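Local coordinates for KmHsv2 (Kluyveromyces marxianus, PDB 3VU4), which probably binds phosphoinositides at membranes, as a seven-bladed beta-propeller of the PROPPIN family related to the autophagy protein Atg18, at residues A[321-333]-A[343-355]. Residues are numbered along the deposited sequence; the frame is centred on the assembly and turned at random.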
ATOM      1  N   VAL A 321      10.405  -2.332   5.180  1.00 36.76           N
ATOM      2  CA  VAL A 321      10.581  -1.165   4.341  1.00 35.67           C
ATOM      3  C   VAL A 321      11.507  -1.628   3.228  1.00 36.65           C
ATOM      4  O   VAL A 321      12.558  -2.230   3.490  1.00 37.57           O
ATOM      5  CB  VAL A 321      11.223  -0.010   5.118  1.00 33.60           C
ATOM      6  CG1 VAL A 321      11.548   1.142   4.168  1.00 33.01           C
ATOM      7  CG2 VAL A 321      10.267   0.461   6.220  1.00 32.31           C
ATOM      8  N   VAL A 322      11.092  -1.397   1.989  1.00 34.04           N
ATOM      9  CA  VAL A 322      11.900  -1.793   0.851  1.00 34.09           C
ATOM     10  C   VAL A 322      12.421  -0.557   0.119  1.00 34.01           C
ATOM     11  O   VAL A 322      11.646   0.322  -0.284  1.00 32.21           O
ATOM     12  CB  VAL A 322      11.091  -2.665  -0.121  1.00 34.12           C
ATOM     13  CG1 VAL A 322      11.979  -3.133  -1.285  1.00 33.35           C
ATOM     14  CG2 VAL A 322      10.525  -3.847   0.627  1.00 32.96           C
ATOM     15  N   TRP A 323      13.741  -0.493  -0.026  1.00 32.90           N
ATOM     16  CA  TRP A 323      14.385   0.619  -0.708  1.00 34.04           C
ATOM     17  C   TRP A 323      14.786   0.150  -2.102  1.00 35.50           C
ATOM     18  O   TRP A 323      15.718  -0.643  -2.246  1.00 37.17           O
ATOM     19  CB  TRP A 323      15.624   1.059   0.065  1.00 31.40           C
ATOM     20  CG  TRP A 323      15.355   1.418   1.489  1.00 33.01           C
ATOM     21  CD1 TRP A 323      15.556   0.628   2.597  1.00 32.20           C
ATOM     22  CD2 TRP A 323      14.838   2.667   1.973  1.00 32.94           C
ATOM     23  NE1 TRP A 323      15.198   1.318   3.735  1.00 33.68           N
ATOM     24  CE2 TRP A 323      14.755   2.565   3.382  1.00 32.28           C
ATOM     25  CE3 TRP A 323      14.435   3.858   1.350  1.00 31.79           C
ATOM     26  CZ2 TRP A 323      14.290   3.616   4.180  1.00 31.90           C
ATOM     27  CZ3 TRP A 323      13.969   4.902   2.147  1.00 31.94           C
ATOM     28  CH2 TRP A 323      13.901   4.771   3.547  1.00 30.95           C
ATOM     29  N   PRO A 324      14.089   0.625  -3.148  1.00 36.51           N
ATOM     30  CA  PRO A 324      14.431   0.196  -4.511  1.00 38.43           C
ATOM     31  C   PRO A 324      15.855   0.494  -4.974  1.00 39.91           C
ATOM     32  O   PRO A 324      16.440  -0.325  -5.679  1.00 43.78           O
ATOM     33  CB  PRO A 324      13.365   0.880  -5.379  1.00 36.72           C
ATOM     34  CG  PRO A 324      13.027   2.104  -4.603  1.00 37.83           C
ATOM     35  CD  PRO A 324      12.986   1.603  -3.167  1.00 36.40           C
ATOM     36  N   HIS A 325      16.421   1.630  -4.563  1.00 40.68           N
ATOM     37  CA  HIS A 325      17.778   2.018  -4.973  1.00 42.10           C
ATOM     38  C   HIS A 325      18.939   1.149  -4.457  1.00 42.67           C
ATOM     39  O   HIS A 325      19.976   1.061  -5.105  1.00 45.07           O
ATOM     40  CB  HIS A 325      18.047   3.494  -4.628  1.00 43.57           C
ATOM     41  CG  HIS A 325      18.448   3.729  -3.203  1.00 48.63           C
ATOM     42  ND1 HIS A 325      17.663   3.356  -2.131  1.00 49.14           N
ATOM     43  CD2 HIS A 325      19.552   4.310  -2.674  1.00 50.14           C
ATOM     44  CE1 HIS A 325      18.265   3.698  -1.005  1.00 50.27           C
ATOM     45  NE2 HIS A 325      19.414   4.279  -1.307  1.00 50.73           N
ATOM     46  N   THR A 326      18.798   0.518  -3.300  1.00 42.95           N
ATOM     47  CA  THR A 326      19.874  -0.348  -2.823  1.00 44.07           C
ATOM     48  C   THR A 326      19.340  -1.768  -2.745  1.00 43.42           C
ATOM     49  O   THR A 326      20.038  -2.676  -2.303  1.00 42.70           O
ATOM     50  CB  THR A 326      20.386   0.052  -1.415  1.00 46.71           C
ATOM     51  OG1 THR A 326      19.315  -0.038  -0.465  1.00 49.62           O
ATOM     52  CG2 THR A 326      20.941   1.471  -1.429  1.00 47.90           C
ATOM     53  N   ARG A 327      18.097  -1.943  -3.195  1.00 44.71           N
ATOM     54  CA  ARG A 327      17.407  -3.231  -3.164  1.00 44.78           C
ATOM     55  C   ARG A 327      17.544  -3.879  -1.798  1.00 44.86           C
ATOM     56  O   ARG A 327      17.791  -5.084  -1.678  1.00 45.28           O
ATOM     57  CB  ARG A 327      17.933  -4.171  -4.252  1.00 47.10           C
ATOM     58  CG  ARG A 327      17.205  -4.022  -5.575  1.00 50.12           C
ATOM     59  CD  ARG A 327      17.701  -4.998  -6.636  1.00 55.51           C
ATOM     60  NE  ARG A 327      19.106  -4.779  -6.987  1.00 59.20           N
ATOM     61  CZ  ARG A 327      20.120  -5.514  -6.528  1.00 61.02           C
ATOM     62  NH1 ARG A 327      21.365  -5.236  -6.902  1.00 59.84           N
ATOM     63  NH2 ARG A 327      19.891  -6.538  -5.707  1.00 59.71           N
ATOM     64  N   MET A 328      17.378  -3.062  -0.762  1.00 44.25           N
ATOM     65  CA  MET A 328      17.472  -3.541   0.607  1.00 43.16           C
ATOM     66  C   MET A 328      16.120  -3.585   1.311  1.00 40.89           C
ATOM     67  O   MET A 328      15.245  -2.755   1.052  1.00 41.43           O
ATOM     68  CB  MET A 328      18.450  -2.672   1.385  1.00 42.54           C
ATOM     69  CG  MET A 328      19.691  -3.448   1.734  1.00 46.67           C
ATOM     70  SD  MET A 328      21.089  -2.451   2.169  1.00 50.73           S
ATOM     71  CE  MET A 328      21.851  -2.229   0.578  1.00 47.43           C
ATOM     72  N   ILE A 329      15.939  -4.577   2.173  1.00 38.07           N
ATOM     73  CA  ILE A 329      14.691  -4.693   2.908  1.00 37.64           C
ATOM     74  C   ILE A 329      14.968  -4.781   4.404  1.00 37.55           C
ATOM     75  O   ILE A 329      15.645  -5.692   4.890  1.00 35.83           O
ATOM     76  CB  ILE A 329      13.849  -5.908   2.436  1.00 38.92           C
ATOM     77  CG1 ILE A 329      12.563  -5.983   3.257  1.00 40.97           C
ATOM     78  CG2 ILE A 329      14.647  -7.197   2.548  1.00 39.36           C
ATOM     79  CD1 ILE A 329      11.553  -6.970   2.731  1.00 42.83           C
ATOM     80  N   GLU A 330      14.444  -3.797   5.120  1.00 37.88           N
ATOM     81  CA  GLU A 330      14.612  -3.694   6.561  1.00 37.92           C
ATOM     82  C   GLU A 330      13.343  -4.071   7.315  1.00 37.40           C
ATOM     83  O   GLU A 330      12.248  -3.654   6.949  1.00 38.76           O
ATOM     84  CB  GLU A 330      15.036  -2.265   6.903  1.00 37.93           C
ATOM     85  CG  GLU A 330      16.513  -2.020   6.676  1.00 38.98           C
ATOM     86  CD  GLU A 330      16.810  -0.657   6.116  1.00 38.32           C
ATOM     87  OE1 GLU A 330      16.051   0.285   6.403  1.00 38.50           O
ATOM     88  OE2 GLU A 330      17.821  -0.526   5.397  1.00 41.13           O
ATOM     89  N   THR A 331      13.500  -4.859   8.371  1.00 37.26           N
ATOM     90  CA  THR A 331      12.375  -5.302   9.178  1.00 36.45           C
ATOM     91  C   THR A 331      12.358  -4.544  10.499  1.00 38.37           C
ATOM     92  O   THR A 331      13.334  -4.572  11.251  1.00 39.11           O
ATOM     93  CB  THR A 331      12.478  -6.809   9.443  1.00 36.55           C
ATOM     94  OG1 THR A 331      12.458  -7.502   8.192  1.00 36.52           O
ATOM     95  CG2 THR A 331      11.323  -7.293  10.299  1.00 33.98           C
ATOM     96  N   PHE A 332      11.253  -3.856  10.777  1.00 38.50           N
ATOM     97  CA  PHE A 332      11.136  -3.083  12.011  1.00 39.63           C
ATOM     98  C   PHE A 332      10.086  -3.652  12.959  1.00 40.91           C
ATOM     99  O   PHE A 332       9.132  -4.305  12.540  1.00 41.83           O
ATOM    100  CB  PHE A 332      10.797  -1.619  11.696  1.00 37.34           C
ATOM    101  CG  PHE A 332      11.815  -0.927  10.825  1.00 36.92           C
ATOM    102  CD1 PHE A 332      11.831  -1.133   9.443  1.00 36.67           C
ATOM    103  CD2 PHE A 332      12.771  -0.084  11.386  1.00 35.44           C
ATOM    104  CE1 PHE A 332      12.789  -0.505   8.629  1.00 35.85           C
ATOM    105  CE2 PHE A 332      13.734   0.548  10.583  1.00 37.44           C
ATOM    106  CZ  PHE A 332      13.742   0.335   9.199  1.00 34.48           C
ATOM    107  N   LYS A 333      10.263  -3.389  14.244  1.00 42.91           N
ATOM    108  CA  LYS A 333       9.336  -3.870  15.258  1.00 45.13           C
ATOM    109  C   LYS A 333       8.835  -2.672  16.067  1.00 45.58           C
ATOM    110  O   LYS A 333       9.618  -1.792  16.447  1.00 45.06           O
ATOM    111  CB  LYS A 333      10.058  -4.862  16.173  1.00 48.98           C
ATOM    112  CG  LYS A 333       9.338  -6.184  16.439  1.00 54.23           C
ATOM    113  CD  LYS A 333       8.291  -6.064  17.528  1.00 58.07           C
ATOM    114  CE  LYS A 333       8.078  -7.403  18.245  1.00 60.99           C
ATOM    115  NZ  LYS A 333       7.515  -8.479  17.378  1.00 62.07           N
ATOM    116  N   TRP A 343       5.907   4.131  23.040  1.00 44.31           N
ATOM    117  CA  TRP A 343       6.161   3.157  21.978  1.00 42.82           C
ATOM    118  C   TRP A 343       7.500   3.451  21.324  1.00 42.81           C
ATOM    119  O   TRP A 343       7.871   4.611  21.156  1.00 43.26           O
ATOM    120  CB  TRP A 343       5.103   3.232  20.897  1.00 41.19           C
ATOM    121  CG  TRP A 343       3.786   2.689  21.283  1.00 41.93           C
ATOM    122  CD1 TRP A 343       2.766   3.356  21.894  1.00 40.19           C
ATOM    123  CD2 TRP A 343       3.314   1.360  21.042  1.00 42.68           C
ATOM    124  NE1 TRP A 343       1.684   2.527  22.041  1.00 41.41           N
ATOM    125  CE2 TRP A 343       1.992   1.292  21.526  1.00 42.12           C
ATOM    126  CE3 TRP A 343       3.881   0.215  20.456  1.00 41.68           C
ATOM    127  CZ2 TRP A 343       1.224   0.129  21.447  1.00 42.52           C
ATOM    128  CZ3 TRP A 343       3.117  -0.946  20.375  1.00 42.40           C
ATOM    129  CH2 TRP A 343       1.802  -0.978  20.866  1.00 42.82           C
ATOM    130  N   LEU A 344       8.219   2.403  20.951  1.00 42.59           N
ATOM    131  CA  LEU A 344       9.513   2.576  20.306  1.00 42.79           C
ATOM    132  C   LEU A 344       9.589   1.707  19.066  1.00 41.71           C
ATOM    133  O   LEU A 344       8.928   0.676  18.968  1.00 41.32           O
ATOM    134  CB  LEU A 344      10.646   2.194  21.260  1.00 43.99           C
ATOM    135  CG  LEU A 344      10.679   2.948  22.593  1.00 47.87           C
ATOM    136  CD1 LEU A 344      11.707   2.298  23.503  1.00 48.35           C
ATOM    137  CD2 LEU A 344      10.996   4.428  22.366  1.00 47.20           C
ATOM    138  N   ILE A 345      10.392   2.140  18.110  1.00 40.83           N
ATOM    139  CA  ILE A 345      10.568   1.394  16.883  1.00 39.49           C
ATOM    140  C   ILE A 345      12.016   0.943  16.846  1.00 40.78           C
ATOM    141  O   ILE A 345      12.928   1.736  17.086  1.00 42.91           O
ATOM    142  CB  ILE A 345      10.261   2.275  15.660  1.00 37.04           C
ATOM    143  CG1 ILE A 345       8.759   2.567  15.612  1.00 35.34           C
ATOM    144  CG2 ILE A 345      10.706   1.572  14.382  1.00 37.45           C
ATOM    145  CD1 ILE A 345       8.354   3.614  14.598  1.00 34.84           C
ATOM    146  N   GLN A 346      12.234  -0.335  16.578  1.00 39.34           N
ATOM    147  CA  GLN A 346      13.590  -0.842  16.510  1.00 40.74           C
ATOM    148  C   GLN A 346      13.789  -1.587  15.194  1.00 40.09           C
ATOM    149  O   GLN A 346      12.859  -2.207  14.678  1.00 39.87           O
ATOM    150  CB  GLN A 346      13.862  -1.771  17.701  1.00 41.87           C
ATOM    151  CG  GLN A 346      12.942  -2.984  17.765  1.00 49.59           C
ATOM    152  CD  GLN A 346      13.063  -3.756  19.075  1.00 53.34           C
ATOM    153  OE1 GLN A 346      12.792  -3.221  20.158  1.00 55.60           O
ATOM    154  NE2 GLN A 346      13.472  -5.019  18.983  1.00 53.35           N
ATOM    155  N   MET A 347      14.990  -1.506  14.633  1.00 38.78           N
ATOM    156  CA  MET A 347      15.267  -2.222  13.397  1.00 40.65           C
ATOM    157  C   MET A 347      15.843  -3.589  13.755  1.00 40.91           C
ATOM    158  O   MET A 347      16.926  -3.683  14.324  1.00 41.32           O
ATOM    159  CB  MET A 347      16.261  -1.452  12.529  1.00 41.44           C
ATOM    160  CG  MET A 347      16.485  -2.098  11.168  1.00 43.99           C
ATOM    161  SD  MET A 347      17.621  -1.183  10.122  1.00 46.47           S
ATOM    162  CE  MET A 347      19.169  -1.569  10.910  1.00 45.23           C
ATOM    163  N   ASP A 348      15.115  -4.652  13.438  1.00 42.07           N
ATOM    164  CA  ASP A 348      15.596  -5.985  13.752  1.00 44.57           C
ATOM    165  C   ASP A 348      16.475  -6.589  12.672  1.00 45.68           C
ATOM    166  O   ASP A 348      17.371  -7.380  12.973  1.00 46.45           O
ATOM    167  CB  ASP A 348      14.427  -6.940  14.016  1.00 46.12           C
ATOM    168  CG  ASP A 348      13.768  -6.700  15.363  1.00 50.44           C
ATOM    169  OD1 ASP A 348      14.494  -6.426  16.348  1.00 52.43           O
ATOM    170  OD2 ASP A 348      12.524  -6.800  15.442  1.00 51.56           O
ATOM    171  N   GLN A 349      16.232  -6.214  11.421  1.00 45.34           N
ATOM    172  CA  GLN A 349      16.990  -6.781  10.318  1.00 45.57           C
ATOM    173  C   GLN A 349      17.214  -5.862   9.133  1.00 43.52           C
ATOM    174  O   GLN A 349      16.365  -5.046   8.788  1.00 41.60           O
ATOM    175  CB  GLN A 349      16.282  -8.034   9.799  1.00 48.55           C
ATOM    176  CG  GLN A 349      16.472  -9.285  10.613  1.00 55.88           C
ATOM    177  CD  GLN A 349      17.302 -10.328   9.873  1.00 60.06           C
ATOM    178  OE1 GLN A 349      18.533 -10.225   9.786  1.00 62.88           O
ATOM    179  NE2 GLN A 349      16.627 -11.333   9.325  1.00 59.94           N
ATOM    180  N   ARG A 350      18.370  -6.034   8.506  1.00 41.84           N
ATOM    181  CA  ARG A 350      18.738  -5.297   7.312  1.00 41.88           C
ATOM    182  C   ARG A 350      19.389  -6.312   6.389  1.00 42.16           C
ATOM    183  O   ARG A 350      20.466  -6.825   6.682  1.00 41.65           O
ATOM    184  CB  ARG A 350      19.734  -4.174   7.615  1.00 40.07           C
ATOM    185  CG  ARG A 350      20.493  -3.687   6.372  1.00 40.35           C
ATOM    186  CD  ARG A 350      20.404  -2.180   6.223  1.00 41.76           C
ATOM    187  NE  ARG A 350      20.953  -1.535   7.405  1.00 43.39           N
ATOM    188  CZ  ARG A 350      20.526  -0.387   7.908  1.00 41.29           C
ATOM    189  NH1 ARG A 350      19.533   0.271   7.339  1.00 41.80           N
ATOM    190  NH2 ARG A 350      21.095   0.092   8.998  1.00 44.94           N
ATOM    191  N   GLU A 351      18.711  -6.634   5.296  1.00 43.41           N
ATOM    192  CA  GLU A 351      19.256  -7.574   4.330  1.00 45.05           C
ATOM    193  C   GLU A 351      19.019  -7.073   2.928  1.00 43.98           C
ATOM    194  O   GLU A 351      18.242  -6.145   2.715  1.00 42.16           O
ATOM    195  CB  GLU A 351      18.660  -8.969   4.514  1.00 46.64           C
ATOM    196  CG  GLU A 351      17.161  -9.038   4.602  1.00 50.17           C
ATOM    197  CD  GLU A 351      16.718 -10.277   5.360  1.00 52.46           C
ATOM    198  OE1 GLU A 351      17.147 -11.389   4.976  1.00 52.20           O
ATOM    199  OE2 GLU A 351      15.953 -10.138   6.342  1.00 52.33           O
ATOM    200  N   GLN A 352      19.715  -7.667   1.970  1.00 46.05           N
ATOM    201  CA  GLN A 352      19.568  -7.239   0.595  1.00 49.01           C
ATOM    202  C   GLN A 352      18.832  -8.254  -0.241  1.00 49.07           C
ATOM    203  O   GLN A 352      18.998  -9.456  -0.061  1.00 48.38           O
ATOM    204  CB  GLN A 352      20.926  -6.970  -0.052  1.00 51.81           C
ATOM    205  CG  GLN A 352      20.780  -6.344  -1.429  1.00 57.55           C
ATOM    206  CD  GLN A 352      22.098  -6.125  -2.116  1.00 62.29           C
ATOM    207  OE1 GLN A 352      22.784  -7.079  -2.499  1.00 65.72           O
ATOM    208  NE2 GLN A 352      22.472  -4.861  -2.275  1.00 64.14           N
ATOM    209  N   LEU A 353      18.009  -7.754  -1.152  1.00 50.39           N
ATOM    210  CA  LEU A 353      17.261  -8.609  -2.052  1.00 52.16           C
ATOM    211  C   LEU A 353      18.216  -9.044  -3.167  1.00 53.89           C
ATOM    212  O   LEU A 353      18.641  -8.238  -3.993  1.00 52.95           O
ATOM    213  CB  LEU A 353      16.057  -7.841  -2.598  1.00 49.84           C
ATOM    214  CG  LEU A 353      15.048  -7.525  -1.491  1.00 47.96           C
ATOM    215  CD1 LEU A 353      13.930  -6.662  -2.017  1.00 48.61           C
ATOM    216  CD2 LEU A 353      14.494  -8.826  -0.939  1.00 47.42           C
ATOM    217  N   MET A 354      18.558 -10.327  -3.159  1.00 58.13           N
ATOM    218  CA  MET A 354      19.482 -10.915  -4.122  1.00 63.06           C
ATOM    219  C   MET A 354      18.950 -11.004  -5.549  1.00 65.52           C
ATOM    220  O   MET A 354      17.816 -11.430  -5.773  1.00 66.90           O
ATOM    221  CB  MET A 354      19.878 -12.314  -3.648  1.00 64.57           C
ATOM    222  CG  MET A 354      21.356 -12.482  -3.338  1.00 69.39           C
ATOM    223  SD  MET A 354      21.997 -11.355  -2.066  1.00 74.36           S
ATOM    224  CE  MET A 354      22.564  -9.974  -3.095  1.00 70.84           C
ATOM    225  N   ILE A 355      19.778 -10.606  -6.515  1.00 67.12           N
ATOM    226  CA  ILE A 355      19.397 -10.667  -7.925  1.00 68.60           C
ATOM    227  C   ILE A 355      20.167 -11.783  -8.627  1.00 69.53           C
ATOM    228  O   ILE A 355      21.411 -11.766  -8.498  1.00 70.17           O
ATOM    229  CB  ILE A 355      19.695  -9.342  -8.658  1.00 68.92           C
ATOM    230  CG1 ILE A 355      18.827  -8.222  -8.086  1.00 69.24           C
ATOM    231  CG2 ILE A 355      19.449  -9.507 -10.151  1.00 68.99           C
ATOM    232  CD1 ILE A 355      17.343  -8.505  -8.135  1.00 68.64           C
TER
HETATM  233  O   HOH W   1      14.882  -7.514   6.718  1.00 41.44           O
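Met347, its CG anti to the backbone N (chi1 -175°), lays that CG over one face of the Phe332 ring, a CH-pi contact 4.3 Å from the ring centroid, while its SD stands obliquely to the same ring in a Met-aromatic contact. The chain, bent at chi3, brings CE over the rim of one face of the Arg350 guanidinium, whose edge is turned to Glu330. There Arg350 NH1 gives a salt bridge of 2.7 Å to Glu330 OE2, in the guanidinium plane but steeply above the carboxylate, the two planes 89° apart. Glu330 OE1 lies at the edge of the Trp323 ring, in its plane, and accepts a hydrogen bond from NE1 (3.0 Å) that comes from above the carboxylate plane. Replacing Glu330 by an alanine is likely to leave the Arg350 guanidinium without this carboxylate and Trp323 NE1 without its acceptor. Ile355 CG1 covers the rim of one Arg327 guanidinium face; at its edge NH2 bonds weakly to Leu353 O (2.7 Å). A classic bulge, Asp348 and Gln349 facing Thr331, interrupts the antiparallel ladder. Hairpin 328-337/342-352 forms the blade's outer half; Phe332 is joined by backbone hydrogen bonding to Leu319 of strand 318-323, and Leu353 and Ile355 pack on Tyr45 of strand 41-47.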